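PDB 4C24: L-fuculose phosphate aldolase from Streptococcus pneumoniae, which belongs to the class II aldolase and adducin family, forms a four-chain assembly and carries a zinc ion held largely by histidines. Local coordinates for residues T101-L107 and E180-Y186. Numbering follows the deposited sequence.
With SO4 (sulfate ion), chain D; SO4 (sulfate ion), chain B.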
loop_
_atom_site.group_PDB
_atom_site.type_symbol
_atom_site.label_atom_id
_atom_site.label_comp_id
_atom_site.label_asym_id
_atom_site.label_seq_id
_atom_site.Cartn_x
_atom_site.Cartn_y
_atom_site.Cartn_z
ATOM N N THR A 101 -1.675 9.152 -11.083
ATOM C CA THR A 101 -2.055 8.274 -9.993
ATOM C C THR A 101 -1.779 6.804 -10.354
ATOM O O THR A 101 -1.028 6.515 -11.311
ATOM C CB THR A 101 -3.503 8.531 -9.560
ATOM O OG1 THR A 101 -4.373 8.137 -10.630
ATOM C CG2 THR A 101 -3.723 10.012 -9.178
ATOM N N THR A 102 -2.306 5.879 -9.573
ATOM C CA THR A 102 -2.020 4.476 -9.893
ATOM C C THR A 102 -3.035 3.832 -10.841
ATOM O O THR A 102 -2.739 3.688 -12.045
ATOM C CB THR A 102 -1.835 3.636 -8.635
ATOM O OG1 THR A 102 -0.836 4.271 -7.836
ATOM C CG2 THR A 102 -1.392 2.209 -8.993
ATOM N N TYR A 103 -4.199 3.453 -10.324
ATOM C CA TYR A 103 -5.130 2.662 -11.159
ATOM C C TYR A 103 -5.789 3.461 -12.248
ATOM O O TYR A 103 -6.137 2.892 -13.309
ATOM C CB TYR A 103 -6.123 1.891 -10.295
ATOM C CG TYR A 103 -5.462 0.771 -9.553
ATOM C CD1 TYR A 103 -4.847 0.983 -8.319
ATOM C CD2 TYR A 103 -5.400 -0.516 -10.093
ATOM C CE1 TYR A 103 -4.228 -0.046 -7.636
ATOM C CE2 TYR A 103 -4.795 -1.557 -9.420
ATOM C CZ TYR A 103 -4.184 -1.321 -8.188
ATOM O OH TYR A 103 -3.580 -2.353 -7.505
ATOM N N ALA A 104 -6.019 4.746 -12.039
ATOM C CA ALA A 104 -6.507 5.604 -13.099
ATOM C C ALA A 104 -5.510 5.605 -14.255
ATOM O O ALA A 104 -5.911 5.572 -15.412
ATOM C CB ALA A 104 -6.812 6.996 -12.571
ATOM N N THR A 105 -4.222 5.591 -13.953
ATOM C CA THR A 105 -3.199 5.591 -14.985
ATOM C C THR A 105 -3.105 4.216 -15.629
ATOM O O THR A 105 -2.869 4.149 -16.827
ATOM C CB THR A 105 -1.861 6.037 -14.408
ATOM O OG1 THR A 105 -2.039 7.361 -13.915
ATOM C CG2 THR A 105 -0.767 6.042 -15.468
ATOM N N VAL A 106 -3.304 3.151 -14.847
ATOM C CA VAL A 106 -3.450 1.786 -15.445
ATOM C C VAL A 106 -4.497 1.797 -16.548
ATOM O O VAL A 106 -4.239 1.344 -17.700
ATOM C CB VAL A 106 -3.799 0.750 -14.373
ATOM C CG1 VAL A 106 -4.230 -0.584 -15.018
ATOM C CG2 VAL A 106 -2.594 0.579 -13.482
ATOM N N LEU A 107 -5.681 2.286 -16.215
ATOM C CA LEU A 107 -6.739 2.371 -17.229
ATOM C C LEU A 107 -6.292 3.227 -18.410
ATOM O O LEU A 107 -6.514 2.889 -19.555
ATOM C CB LEU A 107 -8.028 2.879 -16.621
ATOM C CG LEU A 107 -8.674 1.867 -15.679
ATOM C CD1 LEU A 107 -9.915 2.495 -15.059
ATOM C CD2 LEU A 107 -9.108 0.583 -16.454
ATOM N N GLU A 180 -9.627 7.911 -8.561
ATOM C CA GLU A 180 -8.574 6.925 -8.365
ATOM C C GLU A 180 -9.131 5.694 -7.601
ATOM O O GLU A 180 -8.821 4.534 -7.968
ATOM C CB GLU A 180 -7.368 7.565 -7.647
ATOM C CG GLU A 180 -6.272 6.565 -7.234
ATOM C CD GLU A 180 -5.710 5.671 -8.358
ATOM O OE1 GLU A 180 -5.704 6.112 -9.507
ATOM O OE2 GLU A 180 -5.168 4.586 -8.054
ATOM N N TYR A 181 -9.981 5.918 -6.596
ATOM C CA TYR A 181 -10.553 4.830 -5.836
ATOM C C TYR A 181 -11.420 3.964 -6.752
ATOM O O TYR A 181 -11.310 2.741 -6.708
ATOM C CB TYR A 181 -11.365 5.395 -4.670
ATOM C CG TYR A 181 -12.187 4.384 -3.927
ATOM C CD1 TYR A 181 -11.619 3.590 -2.951
ATOM C CD2 TYR A 181 -13.558 4.238 -4.192
ATOM C CE1 TYR A 181 -12.371 2.652 -2.257
ATOM C CE2 TYR A 181 -14.326 3.306 -3.516
ATOM C CZ TYR A 181 -13.739 2.518 -2.539
ATOM O OH TYR A 181 -14.498 1.591 -1.866
ATOM N N CYS A 182 -12.262 4.615 -7.534
ATOM C CA CYS A 182 -13.163 3.889 -8.444
ATOM C C CYS A 182 -12.338 3.125 -9.457
ATOM O O CYS A 182 -12.703 1.973 -9.799
ATOM C CB CYS A 182 -14.135 4.830 -9.142
ATOM S SG CYS A 182 -15.422 5.426 -8.039
ATOM N N ALA A 183 -11.272 3.732 -9.969
ATOM C CA ALA A 183 -10.420 3.031 -10.950
ATOM C C ALA A 183 -9.841 1.783 -10.335
ATOM O O ALA A 183 -9.758 0.717 -10.956
ATOM C CB ALA A 183 -9.318 3.937 -11.479
ATOM N N LYS A 184 -9.365 1.912 -9.110
ATOM C CA LYS A 184 -8.801 0.795 -8.378
ATOM C C LYS A 184 -9.832 -0.319 -8.172
ATOM O O LYS A 184 -9.533 -1.479 -8.439
ATOM C CB LYS A 184 -8.194 1.278 -7.039
ATOM C CG LYS A 184 -7.529 0.130 -6.285
ATOM C CD LYS A 184 -6.814 0.660 -5.062
ATOM C CE LYS A 184 -6.133 -0.458 -4.306
ATOM N NZ LYS A 184 -5.319 0.145 -3.194
ATOM N N ILE A 185 -11.026 0.028 -7.697
ATOM C CA ILE A 185 -12.075 -0.963 -7.482
ATOM C C ILE A 185 -12.350 -1.676 -8.808
ATOM O O ILE A 185 -12.457 -2.907 -8.831
ATOM C CB ILE A 185 -13.368 -0.332 -6.930
ATOM C CG1 ILE A 185 -13.137 0.261 -5.519
ATOM C CG2 ILE A 185 -14.541 -1.315 -6.942
ATOM C CD1 ILE A 185 -12.673 -0.747 -4.504
ATOM N N TYR A 186 -12.461 -0.899 -9.874
ATOM C CA TYR A 186 -12.823 -1.487 -11.190
ATOM C C TYR A 186 -11.736 -2.444 -11.640
ATOM O O TYR A 186 -12.029 -3.574 -12.112
ATOM C CB TYR A 186 -13.008 -0.389 -12.203
ATOM C CG TYR A 186 -13.364 -0.853 -13.596
ATOM C CD1 TYR A 186 -14.492 -1.599 -13.814
ATOM C CD2 TYR A 186 -12.574 -0.510 -14.671
ATOM C CE1 TYR A 186 -14.819 -1.982 -15.097
ATOM C CE2 TYR A 186 -12.883 -0.891 -15.963
ATOM C CZ TYR A 186 -14.016 -1.620 -16.157
ATOM O OH TYR A 186 -14.326 -2.013 -17.447
HETATM S S SO4 D . -1.997 1.820 -4.554
HETATM O O1 SO4 D . -1.440 2.932 -5.348
HETATM O O2 SO4 D . -1.581 2.049 -3.150
HETATM O O3 SO4 D . -3.461 1.902 -4.675
HETATM O O4 SO4 D . -1.484 0.532 -5.068
HETATM S S SO4 B . -4.968 -1.834 -0.040
HETATM O O1 SO4 B . -6.183 -1.015 0.130
HETATM O O2 SO4 B . -3.869 -1.113 0.645
HETATM O O3 SO4 B . -5.227 -3.123 0.621
HETATM O O4 SO4 B . -4.683 -2.013 -1.480
#
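At the N-terminal end of helix 103-110, in the class II aldolase/adducin fold, the carboxylate of E180 from helix 169-192 receives the first backbone amides of the turn. Y103 N donates to E180 OE2 on its syn lone pair (2.7 Å), and A104 N reaches E180 OE1 in a nearly straight bond of 2.9 Å. T101 OG1 donates to the same E180 OE1 at 2.7 Å, from the opposite face of the carboxylate plane to A104 N, so three bonds fix the rotation of this buried group. The positive end of the helix dipole would probably favour its negative charge. E180 leaves its helix with CG anti to the backbone N (chi1 173°), and a bend at chi2 turns the carboxylate to the amides. One turn on, the methyl of A183 packs against Y103 CB, A104 CB and L107 CD1, where segments 103-107 and 180-186 cross at 63°. L107 also meets the edge of the Y186 ring. T102 packs on K184 of the second subunit, and K184 on T102 of the third. The extended K184 chain lays CG over one face of the Y103 ring, 3.8 Å from its centroid. Its NZ donates to O3 of the chain D sulfate and, at 2.8 Å, to O4 of the chain B sulfate.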